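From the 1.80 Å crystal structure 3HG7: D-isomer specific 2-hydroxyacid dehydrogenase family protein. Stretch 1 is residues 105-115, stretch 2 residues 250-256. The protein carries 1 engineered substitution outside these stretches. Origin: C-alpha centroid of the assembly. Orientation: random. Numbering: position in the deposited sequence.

Stretch 1, residues 105-115: EYVFGHLLSLM
Stretch 2, residues 250-256: GMAVLDV

A helix, residues 105-115, packs against a short strand, residues 251-254, of the same chain; no two touching residues are closer than 137 positions in sequence. The helix begins earlier in the chain and is regular throughout, with phi/psi near -65/-45 and i to i+4 hydrogen bonds from Gly109 N to Glu105 O (2.9 Å) through Met115 N to Leu111 O (2.9 Å). Helix and strand run roughly antiparallel, at 150° between their N-to-C directions, with axes 10.4 Å apart at closest approach. The register is set by three CA-CA pairs: Leu114 to Met251 at 8.7 Å, His110 to Val253 at 7.7 Å and Tyr106 to Asp255 at 9.7 Å. Each step of two residues along the stretch with Met251, Val253 and Asp255 thus matches a step of four back along the helix, so one helical face meets one side of the strand. The contact buries 291 Å² in total and contains no hydrogen bond between the stretches.

Gly250 (-79/-52) lies in the loop before the strand and makes no contact with the helix. Met251 is extended (-151/156) and sends CB toward the helix; with chi1 m (-72°), chi2 -90° and chi3 -26°, off the usual wells, its CE reaches 3.6 Å from Leu114 CD2. Leu114 meets it in the m,t rotamer (-73°, 170°), also with CB toward the strand. Ala252 (-129/138) turns CB away from the helix, in keeping with the alternation of side chains along a strand.

Val253 (-121/115, chi1 t) is the centre of the contact: it has the largest covered area, 76 Å², and touches all three contacting helix residues. Its CG2 lies 4.1 Å from Leu114 CD1, while CG1 points into the space between His110 and Tyr106. Over one face of the His110 imidazole, CG1 sits 4.0 Å from the ring centroid and 19° off the ring normal, a CH-pi contact whose closest pair is CG1 to His110 ND1 at 3.8 Å. The histidine presents that face with chi1 m (-85°) and chi2 -82°. The same CG1 is 3.4 Å from Tyr106 OH and 4.1 Å from Tyr106 CZ, approaching the phenol ring obliquely.

Leu254 (-122/124, m,t) points CB away and offers chiefly backbone, its C lying 4.2 Å from Tyr106 OH. Asp255, past the strand end, changes conformation to -100/-16 but still directs CB toward the helix. That CB is 3.5 Å from Tyr106 OH, an approach of carbon to oxygen. Tyr106 reaches across from the first turn of the stretch with chi1 t (174°) and chi2 91°, placing its hydroxyl near both Val253 and Asp255; this OH and both carboxylate oxygens of Asp255 (chi1 t, chi2 47°) are hydrogen-bonded elsewhere in the structure. Val256 returns to an extended backbone (-134/154, chi1 m), with its side chain 8.0 Å from the helix at nearest approach.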

ATOM      1  N   GLU A 105       4.984  10.174  -4.609  1.00 15.30           N
ATOM      2  CA  GLU A 105       4.433  10.609  -5.897  1.00 16.12           C
ATOM      3  C   GLU A 105       2.904  10.613  -5.903  1.00 13.90           C
ATOM      4  O   GLU A 105       2.280  11.540  -6.395  1.00 10.97           O
ATOM      5  CB  GLU A 105       4.965   9.716  -7.018  1.00 17.01           C
ATOM      6  CG  GLU A 105       6.484   9.815  -7.245  1.00 20.12           C
ATOM      7  CD  GLU A 105       6.973   8.771  -8.244  1.00 18.08           C
ATOM      8  OE1 GLU A 105       6.126   8.023  -8.795  1.00 20.39           O
ATOM      9  OE2 GLU A 105       8.198   8.704  -8.497  1.00 20.54           O
ATOM     10  N   TYR A 106       2.311   9.554  -5.360  1.00 14.13           N
ATOM     11  CA  TYR A 106       0.859   9.417  -5.322  1.00 13.62           C
ATOM     12  C   TYR A 106       0.264  10.467  -4.402  1.00 13.15           C
ATOM     13  O   TYR A 106      -0.697  11.175  -4.767  1.00 12.05           O
ATOM     14  CB  TYR A 106       0.486   8.016  -4.794  1.00 14.75           C
ATOM     15  CG  TYR A 106      -0.991   7.828  -4.571  1.00 10.62           C
ATOM     16  CD1 TYR A 106      -1.803   7.334  -5.592  1.00 16.02           C
ATOM     17  CD2 TYR A 106      -1.560   8.094  -3.318  1.00 16.40           C
ATOM     18  CE1 TYR A 106      -3.152   7.134  -5.391  1.00 12.19           C
ATOM     19  CE2 TYR A 106      -2.906   7.917  -3.092  1.00 12.42           C
ATOM     20  CZ  TYR A 106      -3.688   7.441  -4.138  1.00 16.07           C
ATOM     21  OH  TYR A 106      -5.009   7.249  -3.955  1.00 13.62           O
ATOM     22  N   VAL A 107       0.840  10.582  -3.212  1.00 11.71           N
ATOM     23  CA  VAL A 107       0.267  11.435  -2.200  1.00 11.47           C
ATOM     24  C   VAL A 107       0.402  12.889  -2.673  1.00 11.11           C
ATOM     25  O   VAL A 107      -0.578  13.613  -2.662  1.00 10.97           O
ATOM     26  CB  VAL A 107       0.958  11.243  -0.822  1.00 11.72           C
ATOM     27  CG1 VAL A 107       0.624  12.407   0.138  1.00 11.32           C
ATOM     28  CG2 VAL A 107       0.523   9.873  -0.197  1.00 11.52           C
ATOM     29  N   PHE A 108       1.598  13.276  -3.123  1.00 11.81           N
ATOM     30  CA  PHE A 108       1.801  14.694  -3.509  1.00 13.00           C
ATOM     31  C   PHE A 108       1.186  15.037  -4.881  1.00 12.08           C
ATOM     32  O   PHE A 108       0.784  16.156  -5.094  1.00 12.06           O
ATOM     33  CB  PHE A 108       3.264  15.102  -3.370  1.00 14.75           C
ATOM     34  CG  PHE A 108       3.656  15.380  -1.956  1.00 15.64           C
ATOM     35  CD1 PHE A 108       3.737  16.690  -1.496  1.00 14.81           C
ATOM     36  CD2 PHE A 108       3.897  14.346  -1.072  1.00 15.25           C
ATOM     37  CE1 PHE A 108       4.072  16.957  -0.155  1.00 15.82           C
ATOM     38  CE2 PHE A 108       4.240  14.588   0.256  1.00 15.08           C
ATOM     39  CZ  PHE A 108       4.328  15.911   0.712  1.00 13.79           C
ATOM     40  N   GLY A 109       1.090  14.075  -5.805  1.00 11.29           N
ATOM     41  CA  GLY A 109       0.343  14.305  -7.036  1.00 11.58           C
ATOM     42  C   GLY A 109      -1.120  14.608  -6.711  1.00 11.62           C
ATOM     43  O   GLY A 109      -1.698  15.588  -7.201  1.00 11.65           O
ATOM     44  N   HIS A 110      -1.708  13.792  -5.848  1.00 11.58           N
ATOM     45  CA  HIS A 110      -3.109  13.984  -5.484  1.00 10.56           C
ATOM     46  C   HIS A 110      -3.273  15.268  -4.665  1.00 10.19           C
ATOM     47  O   HIS A 110      -4.232  16.015  -4.827  1.00  9.08           O
ATOM     48  CB  HIS A 110      -3.655  12.800  -4.716  1.00 12.69           C
ATOM     49  CG  HIS A 110      -4.142  11.699  -5.612  1.00 13.59           C
ATOM     50  ND1 HIS A 110      -5.385  11.729  -6.199  1.00 15.10           N
ATOM     51  CD2 HIS A 110      -3.553  10.558  -6.031  1.00 14.08           C
ATOM     52  CE1 HIS A 110      -5.550  10.645  -6.937  1.00 13.35           C
ATOM     53  NE2 HIS A 110      -4.446   9.926  -6.874  1.00 16.35           N
ATOM     54  N   LEU A 111      -2.313  15.513  -3.794  1.00  9.20           N
ATOM     55  CA  LEU A 111      -2.389  16.668  -2.936  1.00  9.50           C
ATOM     56  C   LEU A 111      -2.285  17.949  -3.766  1.00 10.39           C
ATOM     57  O   LEU A 111      -3.079  18.877  -3.590  1.00  9.37           O
ATOM     58  CB  LEU A 111      -1.285  16.625  -1.878  1.00  9.81           C
ATOM     59  CG  LEU A 111      -1.152  17.865  -0.988  1.00 13.63           C
ATOM     60  CD1 LEU A 111      -2.415  18.050  -0.191  1.00 10.52           C
ATOM     61  CD2 LEU A 111       0.126  17.851  -0.071  1.00 10.52           C
ATOM     62  N   LEU A 112      -1.323  17.995  -4.680  1.00 11.38           N
ATOM     63  CA  LEU A 112      -1.154  19.216  -5.466  1.00 11.74           C
ATOM     64  C   LEU A 112      -2.307  19.320  -6.462  1.00 11.23           C
ATOM     65  O   LEU A 112      -2.742  20.424  -6.742  1.00 11.95           O
ATOM     66  CB  LEU A 112       0.198  19.224  -6.152  1.00 13.68           C
ATOM     67  CG  LEU A 112       1.338  19.342  -5.134  1.00  8.62           C
ATOM     68  CD1 LEU A 112       2.678  18.972  -5.740  1.00 14.34           C
ATOM     69  CD2 LEU A 112       1.307  20.832  -4.627  1.00 14.84           C
ATOM     70  N   SER A 113      -2.823  18.179  -6.963  1.00  9.37           N
ATOM     71  CA  SER A 113      -4.013  18.240  -7.817  1.00  9.80           C
ATOM     72  C   SER A 113      -5.146  19.011  -7.135  1.00 10.57           C
ATOM     73  O   SER A 113      -5.763  19.891  -7.738  1.00 10.98           O
ATOM     74  CB  SER A 113      -4.469  16.850  -8.280  1.00  9.78           C
ATOM     75  OG  SER A 113      -5.641  16.981  -9.081  1.00 13.59           O
ATOM     76  N   LEU A 114      -5.388  18.664  -5.877  1.00 10.56           N
ATOM     77  CA  LEU A 114      -6.405  19.289  -5.048  1.00 11.44           C
ATOM     78  C   LEU A 114      -6.112  20.752  -4.731  1.00 10.55           C
ATOM     79  O   LEU A 114      -6.958  21.642  -4.886  1.00 11.19           O
ATOM     80  CB  LEU A 114      -6.516  18.534  -3.726  1.00 11.83           C
ATOM     81  CG  LEU A 114      -7.185  17.164  -3.835  1.00 16.40           C
ATOM     82  CD1 LEU A 114      -6.988  16.477  -2.502  1.00 13.87           C
ATOM     83  CD2 LEU A 114      -8.672  17.295  -4.242  1.00 13.95           C
ATOM     84  N   MET A 115      -4.915  20.983  -4.213  1.00 11.14           N
ATOM     85  CA  MET A 115      -4.494  22.346  -3.833  1.00 11.09           C
ATOM     86  C   MET A 115      -4.546  23.364  -4.987  1.00 10.87           C
ATOM     87  O   MET A 115      -4.894  24.519  -4.769  1.00 10.74           O
ATOM     88  CB  MET A 115      -3.082  22.286  -3.201  1.00 11.70           C
ATOM     89  CG  MET A 115      -2.985  21.697  -1.760  1.00 18.06           C
ATOM     90  SD  MET A 115      -4.052  22.472  -0.515  1.00 12.79           S
ATOM     91  CE  MET A 115      -3.242  24.084  -0.275  1.00 17.66           C
ATOM     92  N   GLY A 250     -12.363  18.020   4.673  1.00 25.18           N
ATOM     93  CA  GLY A 250     -12.407  18.758   3.400  1.00 23.79           C
ATOM     94  C   GLY A 250     -12.522  17.798   2.225  1.00 23.19           C
ATOM     95  O   GLY A 250     -13.404  17.926   1.357  1.00 23.10           O
ATOM     96  N   MET A 251     -11.621  16.832   2.212  1.00 22.64           N
ATOM     97  CA  MET A 251     -11.552  15.882   1.111  1.00 22.66           C
ATOM     98  C   MET A 251     -11.004  14.579   1.639  1.00 20.88           C
ATOM     99  O   MET A 251     -10.287  14.569   2.650  1.00 20.32           O
ATOM    100  CB  MET A 251     -10.627  16.420   0.009  1.00 25.14           C
ATOM    101  CG  MET A 251     -11.182  17.603  -0.832  1.00 36.62           C
ATOM    102  SD  MET A 251     -12.101  17.141  -2.329  1.00 29.65           S
ATOM    103  CE  MET A 251     -11.350  15.544  -2.659  1.00 36.38           C
ATOM    104  N   ALA A 252     -11.315  13.478   0.953  1.00 19.59           N
ATOM    105  CA  ALA A 252     -10.668  12.200   1.243  1.00 17.16           C
ATOM    106  C   ALA A 252     -10.124  11.576  -0.058  1.00 17.12           C
ATOM    107  O   ALA A 252     -10.782  11.648  -1.092  1.00 18.57           O
ATOM    108  CB  ALA A 252     -11.637  11.259   1.888  1.00 16.88           C
ATOM    109  N   VAL A 253      -8.922  11.018   0.007  1.00 15.94           N
ATOM    110  CA  VAL A 253      -8.332  10.286  -1.134  1.00 15.74           C
ATOM    111  C   VAL A 253      -8.064   8.889  -0.655  1.00 15.83           C
ATOM    112  O   VAL A 253      -7.209   8.684   0.211  1.00 15.53           O
ATOM    113  CB  VAL A 253      -6.988  10.923  -1.602  1.00 15.30           C
ATOM    114  CG1 VAL A 253      -6.400  10.179  -2.840  1.00 16.32           C
ATOM    115  CG2 VAL A 253      -7.189  12.402  -1.918  1.00 15.11           C
ATOM    116  N   LEU A 254      -8.764   7.922  -1.240  1.00 16.62           N
ATOM    117  CA  LEU A 254      -8.685   6.561  -0.745  1.00 16.27           C
ATOM    118  C   LEU A 254      -8.220   5.623  -1.830  1.00 15.58           C
ATOM    119  O   LEU A 254      -8.831   5.581  -2.897  1.00 15.68           O
ATOM    120  CB  LEU A 254     -10.055   6.084  -0.259  1.00 16.61           C
ATOM    121  CG  LEU A 254     -10.819   6.856   0.819  1.00 25.51           C
ATOM    122  CD1 LEU A 254     -11.930   5.955   1.314  1.00 18.00           C
ATOM    123  CD2 LEU A 254      -9.911   7.283   1.958  1.00 18.03           C
ATOM    124  N   ASP A 255      -7.139   4.895  -1.551  1.00 15.00           N
ATOM    125  CA  ASP A 255      -6.601   3.917  -2.497  1.00 15.09           C
ATOM    126  C   ASP A 255      -7.052   2.496  -2.088  1.00 16.44           C
ATOM    127  O   ASP A 255      -7.015   1.565  -2.884  1.00 15.26           O
ATOM    128  CB  ASP A 255      -5.071   4.000  -2.548  1.00 15.19           C
ATOM    129  CG  ASP A 255      -4.479   3.164  -3.664  1.00  7.39           C
ATOM    130  OD1 ASP A 255      -4.995   3.253  -4.813  1.00 15.38           O
ATOM    131  OD2 ASP A 255      -3.542   2.373  -3.373  1.00 15.63           O
ATOM    132  N   VAL A 256      -7.525   2.371  -0.852  1.00 18.93           N
ATOM    133  CA  VAL A 256      -7.854   1.051  -0.265  1.00 20.26           C
ATOM    134  C   VAL A 256      -9.209   1.083   0.426  1.00 22.07           C
ATOM    135  O   VAL A 256      -9.684   2.141   0.847  1.00 21.84           O
ATOM    136  CB  VAL A 256      -6.778   0.585   0.714  1.00 20.23           C
ATOM    137  CG1 VAL A 256      -5.488   0.295  -0.032  1.00 19.40           C
ATOM    138  CG2 VAL A 256      -6.572   1.624   1.856  1.00 19.25           C
TER